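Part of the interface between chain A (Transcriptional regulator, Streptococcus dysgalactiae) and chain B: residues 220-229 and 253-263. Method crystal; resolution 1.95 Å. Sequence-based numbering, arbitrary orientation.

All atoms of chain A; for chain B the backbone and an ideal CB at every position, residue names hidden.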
# COMPACT_ATOMS: atom_id res chain seq x y z
N ASN A 220 9.54 -0.30 3.91
CA ASN A 220 9.84 -1.19 2.80
C ASN A 220 10.96 -2.18 3.10
O ASN A 220 11.92 -2.29 2.33
CB ASN A 220 10.22 -0.39 1.56
CG ASN A 220 9.00 0.12 0.81
OD1 ASN A 220 8.79 1.32 0.70
ND2 ASN A 220 8.21 -0.80 0.28
N PHE A 221 10.84 -2.86 4.23
CA PHE A 221 11.91 -3.75 4.67
C PHE A 221 12.14 -4.91 3.68
O PHE A 221 13.26 -5.37 3.52
CB PHE A 221 11.60 -4.30 6.05
CG PHE A 221 12.12 -3.45 7.20
CD1 PHE A 221 12.25 -2.08 7.07
CD2 PHE A 221 12.48 -4.04 8.39
CE1 PHE A 221 12.73 -1.30 8.14
CE2 PHE A 221 12.97 -3.29 9.46
CZ PHE A 221 13.09 -1.92 9.33
N TYR A 222 11.08 -5.38 3.02
CA TYR A 222 11.25 -6.50 2.10
C TYR A 222 12.19 -6.10 0.97
O TYR A 222 13.17 -6.79 0.67
CB TYR A 222 9.91 -6.98 1.52
CG TYR A 222 10.11 -7.81 0.28
CD1 TYR A 222 10.66 -9.09 0.36
CD2 TYR A 222 9.76 -7.31 -0.98
CE1 TYR A 222 10.87 -9.85 -0.79
CE2 TYR A 222 9.96 -8.07 -2.13
CZ TYR A 222 10.50 -9.34 -2.03
OH TYR A 222 10.70 -10.07 -3.17
N GLU A 223 11.87 -4.97 0.35
CA GLU A 223 12.67 -4.43 -0.74
C GLU A 223 14.11 -4.13 -0.29
O GLU A 223 15.05 -4.37 -1.03
CB GLU A 223 12.02 -3.17 -1.31
CG GLU A 223 10.69 -3.45 -2.04
CD GLU A 223 9.52 -3.63 -1.09
OE1 GLU A 223 9.67 -3.34 0.13
OE2 GLU A 223 8.45 -4.07 -1.56
N LYS A 224 14.26 -3.62 0.93
CA LYS A 224 15.59 -3.36 1.48
C LYS A 224 16.40 -4.65 1.67
O LYS A 224 17.62 -4.66 1.52
CB LYS A 224 15.49 -2.61 2.82
CG LYS A 224 15.17 -1.13 2.65
CD LYS A 224 14.92 -0.45 3.99
CE LYS A 224 14.60 1.03 3.78
NZ LYS A 224 14.01 1.61 5.02
N THR A 225 15.70 -5.74 2.00
CA THR A 225 16.36 -7.02 2.24
C THR A 225 16.81 -7.62 0.92
O THR A 225 17.95 -8.09 0.80
CB THR A 225 15.42 -8.02 2.99
OG1 THR A 225 15.10 -7.50 4.29
CG2 THR A 225 16.10 -9.39 3.17
N VAL A 226 15.94 -7.62 -0.09
CA VAL A 226 16.34 -8.10 -1.40
C VAL A 226 17.40 -7.19 -2.02
O VAL A 226 18.35 -7.67 -2.66
CB VAL A 226 15.12 -8.23 -2.35
CG1 VAL A 226 15.60 -8.60 -3.74
CG2 VAL A 226 14.16 -9.25 -1.77
N PHE A 227 17.27 -5.88 -1.80
CA PHE A 227 18.28 -4.94 -2.27
C PHE A 227 19.64 -5.17 -1.60
O PHE A 227 20.67 -5.04 -2.26
CB PHE A 227 17.83 -3.48 -2.03
CG PHE A 227 18.65 -2.45 -2.76
CD1 PHE A 227 19.07 -2.65 -4.06
CD2 PHE A 227 19.03 -1.27 -2.11
CE1 PHE A 227 19.85 -1.69 -4.72
CE2 PHE A 227 19.79 -0.31 -2.77
CZ PHE A 227 20.20 -0.53 -4.09
N LEU A 228 19.63 -5.51 -0.30
CA LEU A 228 20.88 -5.79 0.40
C LEU A 228 21.58 -6.96 -0.28
O LEU A 228 22.79 -6.94 -0.53
CB LEU A 228 20.63 -6.09 1.89
CG LEU A 228 21.82 -6.62 2.70
CD1 LEU A 228 22.89 -5.54 2.92
CD2 LEU A 228 21.39 -7.19 4.02
N TYR A 229 20.81 -7.98 -0.61
CA TYR A 229 21.37 -9.14 -1.30
C TYR A 229 21.89 -8.76 -2.69
O TYR A 229 23.01 -9.12 -3.06
CB TYR A 229 20.32 -10.25 -1.43
CG TYR A 229 20.86 -11.47 -2.13
CD1 TYR A 229 20.92 -11.55 -3.52
CD2 TYR A 229 21.33 -12.55 -1.40
CE1 TYR A 229 21.44 -12.65 -4.15
CE2 TYR A 229 21.84 -13.67 -2.03
CZ TYR A 229 21.89 -13.70 -3.41
OH TYR A 229 22.39 -14.80 -4.05
N UNK B 253 18.41 -8.07 12.32
CA UNK B 253 17.71 -7.63 11.10
C UNK B 253 17.82 -6.09 10.96
O UNK B 253 18.26 -5.59 9.93
CB UNK B 253 16.24 -8.06 11.14
N UNK B 254 17.42 -5.35 11.99
CA UNK B 254 17.57 -3.89 11.99
C UNK B 254 19.00 -3.49 11.65
O UNK B 254 19.24 -2.59 10.84
CB UNK B 254 17.17 -3.31 13.35
N UNK B 255 19.96 -4.17 12.29
CA UNK B 255 21.38 -3.92 12.09
C UNK B 255 21.79 -4.13 10.64
O UNK B 255 22.37 -3.24 10.01
CB UNK B 255 22.21 -4.83 13.00
N UNK B 256 21.48 -5.31 10.12
CA UNK B 256 21.84 -5.70 8.77
C UNK B 256 21.25 -4.73 7.74
O UNK B 256 21.89 -4.47 6.73
CB UNK B 256 21.37 -7.13 8.49
N UNK B 257 20.06 -4.20 8.00
CA UNK B 257 19.41 -3.30 7.03
C UNK B 257 19.81 -1.85 7.22
O UNK B 257 19.29 -0.98 6.53
CB UNK B 257 17.89 -3.42 7.14
N UNK B 258 20.72 -1.58 8.15
CA UNK B 258 21.23 -0.24 8.31
C UNK B 258 20.22 0.63 9.00
O UNK B 258 20.31 1.84 8.94
CB UNK B 258 21.61 0.36 6.96
N UNK B 259 19.23 -0.01 9.64
CA UNK B 259 18.21 0.74 10.37
C UNK B 259 18.71 1.10 11.78
O UNK B 259 18.27 0.51 12.78
CB UNK B 259 16.91 -0.07 10.45
N UNK B 260 19.61 2.07 11.86
CA UNK B 260 20.34 2.36 13.10
C UNK B 260 19.43 2.80 14.25
O UNK B 260 19.60 2.36 15.38
CB UNK B 260 21.38 3.45 12.84
N UNK B 261 18.46 3.67 13.96
CA UNK B 261 17.60 4.20 15.01
C UNK B 261 16.75 3.10 15.64
O UNK B 261 16.60 3.02 16.86
CB UNK B 261 16.70 5.30 14.45
N UNK B 262 16.21 2.24 14.79
CA UNK B 262 15.43 1.10 15.26
C UNK B 262 16.33 0.14 16.03
O UNK B 262 15.94 -0.35 17.09
CB UNK B 262 14.76 0.38 14.09
N UNK B 263 17.52 -0.12 15.49
CA UNK B 263 18.48 -0.98 16.16
C UNK B 263 18.77 -0.47 17.56
O UNK B 263 18.67 -1.22 18.53
CB UNK B 263 19.77 -1.07 15.35

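Chain A offers one helix, and the residues that touch chain B are A:Phe221, A:Lys224, A:Thr225 and A:Leu228: an aromatic ring, an ammonium group, a hydroxyl and an aliphatic end.

Position 253 lies in a helix with its CB sideways to chain A and nothing of that stretch within 5.5 Å. The visible atoms leave the choice wide; the deposited B:Ile253 stays at the margin of the contact. Position 254 points its CB away, so only a long side chain could come back to the ring of A:Phe221. B:Phe254 does so with chi1 in m: its CE1 lies 3.7 Å from CE2 of A:Phe221, and the two rings meet edge to edge. Position 255 is out of reach, and B:Lys255, extended, makes no contact here.

At 256 the CB points toward chain A, 4.5 Å from CD2 of A:Leu228. An aliphatic or aromatic residue would suit, provided a large one turned its end aside. B:Tyr256 does this: its CB packs on A:Leu228 while the ring leads away.

Position 257 has the closest CA-CA approach, its CA 6.7 Å from CA of A:Lys224. The ideal CB is 5.0 Å from CB of A:Lys224 and 5.4 Å from CE2 of A:Phe221, which leaves room for a medium-sized apolar side chain such as leucine, methionine or isoleucine. B:Leu257 fills it. Its CD1 sits over one face of the A:Phe221 ring, 3.6 Å from CD2 of A:Phe221, in a CH-pi contact, and its CD2 lies 3.6 Å from OG1 of A:Thr225. That hydroxyl needs no partner from the leucine, because it already donates to the carbonyl of A:Phe221.

Position 258 has phi 76°, which favours glycine, although asparagine can also tolerate it. B:Gly258 closes the helix in a Schellman motif.

At 259 the CB points toward chain A, 4.4 Å from CZ of A:Phe221, and the amine of A:Lys224 lies beyond. A glutamate could span the gap and answer the charge, and glutamine could accept a hydrogen bond; aspartate would fall short of the amine where it lies. B:Glu259 has the reach: its OE2 accepts a hydrogen bond from NZ of A:Lys224 at 2.8 Å, part of a salt bridge, while its CG lies 3.6 Å from CZ of A:Phe221.

Positions 260, 261 and 263 are out of reach and unconstrained by chain A; they hold B:Asp260, B:Ala261 and B:Tyr263. Position 262 points toward chain A but from some distance, so a longer apolar residue fits. B:Leu262 brings CD1 to 3.8 Å from CZ of A:Phe221, at the ring edge.

Chain B 253-263: IFKYLGEDALY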
# COMPACT_ATOMS: atom_id res chain seq x y z
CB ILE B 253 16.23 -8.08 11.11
CG1 ILE B 253 16.16 -9.60 11.01
CG2 ILE B 253 15.47 -7.46 9.94
CD1 ILE B 253 14.78 -10.18 11.11
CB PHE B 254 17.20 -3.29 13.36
CG PHE B 254 15.75 -3.40 13.72
CD1 PHE B 254 14.75 -3.14 12.79
CD2 PHE B 254 15.38 -3.73 15.02
CE1 PHE B 254 13.41 -3.23 13.14
CE2 PHE B 254 14.04 -3.83 15.37
CZ PHE B 254 13.05 -3.57 14.43
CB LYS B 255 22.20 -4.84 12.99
CG LYS B 255 23.69 -4.57 12.99
CD LYS B 255 24.38 -5.65 13.80
CE LYS B 255 25.89 -5.52 13.80
NZ LYS B 255 26.49 -6.66 14.55
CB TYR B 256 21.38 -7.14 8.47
CG TYR B 256 22.15 -8.22 9.22
CD1 TYR B 256 23.31 -7.92 9.93
CD2 TYR B 256 21.72 -9.55 9.20
CE1 TYR B 256 24.01 -8.91 10.61
CE2 TYR B 256 22.42 -10.55 9.88
CZ TYR B 256 23.57 -10.22 10.58
OH TYR B 256 24.28 -11.19 11.26
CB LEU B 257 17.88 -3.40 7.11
CG LEU B 257 17.27 -4.76 6.78
CD1 LEU B 257 15.75 -4.70 6.96
CD2 LEU B 257 17.62 -5.18 5.35
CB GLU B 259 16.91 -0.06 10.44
CG GLU B 259 16.24 -0.28 9.06
CD GLU B 259 15.62 1.00 8.49
OE1 GLU B 259 15.08 1.82 9.27
OE2 GLU B 259 15.66 1.18 7.25
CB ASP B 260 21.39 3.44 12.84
CG ASP B 260 22.17 3.22 11.55
OD1 ASP B 260 22.91 2.21 11.46
OD2 ASP B 260 22.05 4.08 10.64
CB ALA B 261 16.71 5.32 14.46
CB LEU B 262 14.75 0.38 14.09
CG LEU B 262 13.48 1.08 13.62
CD1 LEU B 262 13.00 0.56 12.26
CD2 LEU B 262 12.40 0.89 14.67
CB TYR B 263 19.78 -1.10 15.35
CG TYR B 263 20.82 -1.99 16.00
CD1 TYR B 263 20.53 -3.31 16.30
CD2 TYR B 263 22.09 -1.52 16.28
CE1 TYR B 263 21.48 -4.14 16.88
CE2 TYR B 263 23.05 -2.34 16.88
CZ TYR B 263 22.74 -3.65 17.17
OH TYR B 263 23.67 -4.48 17.75
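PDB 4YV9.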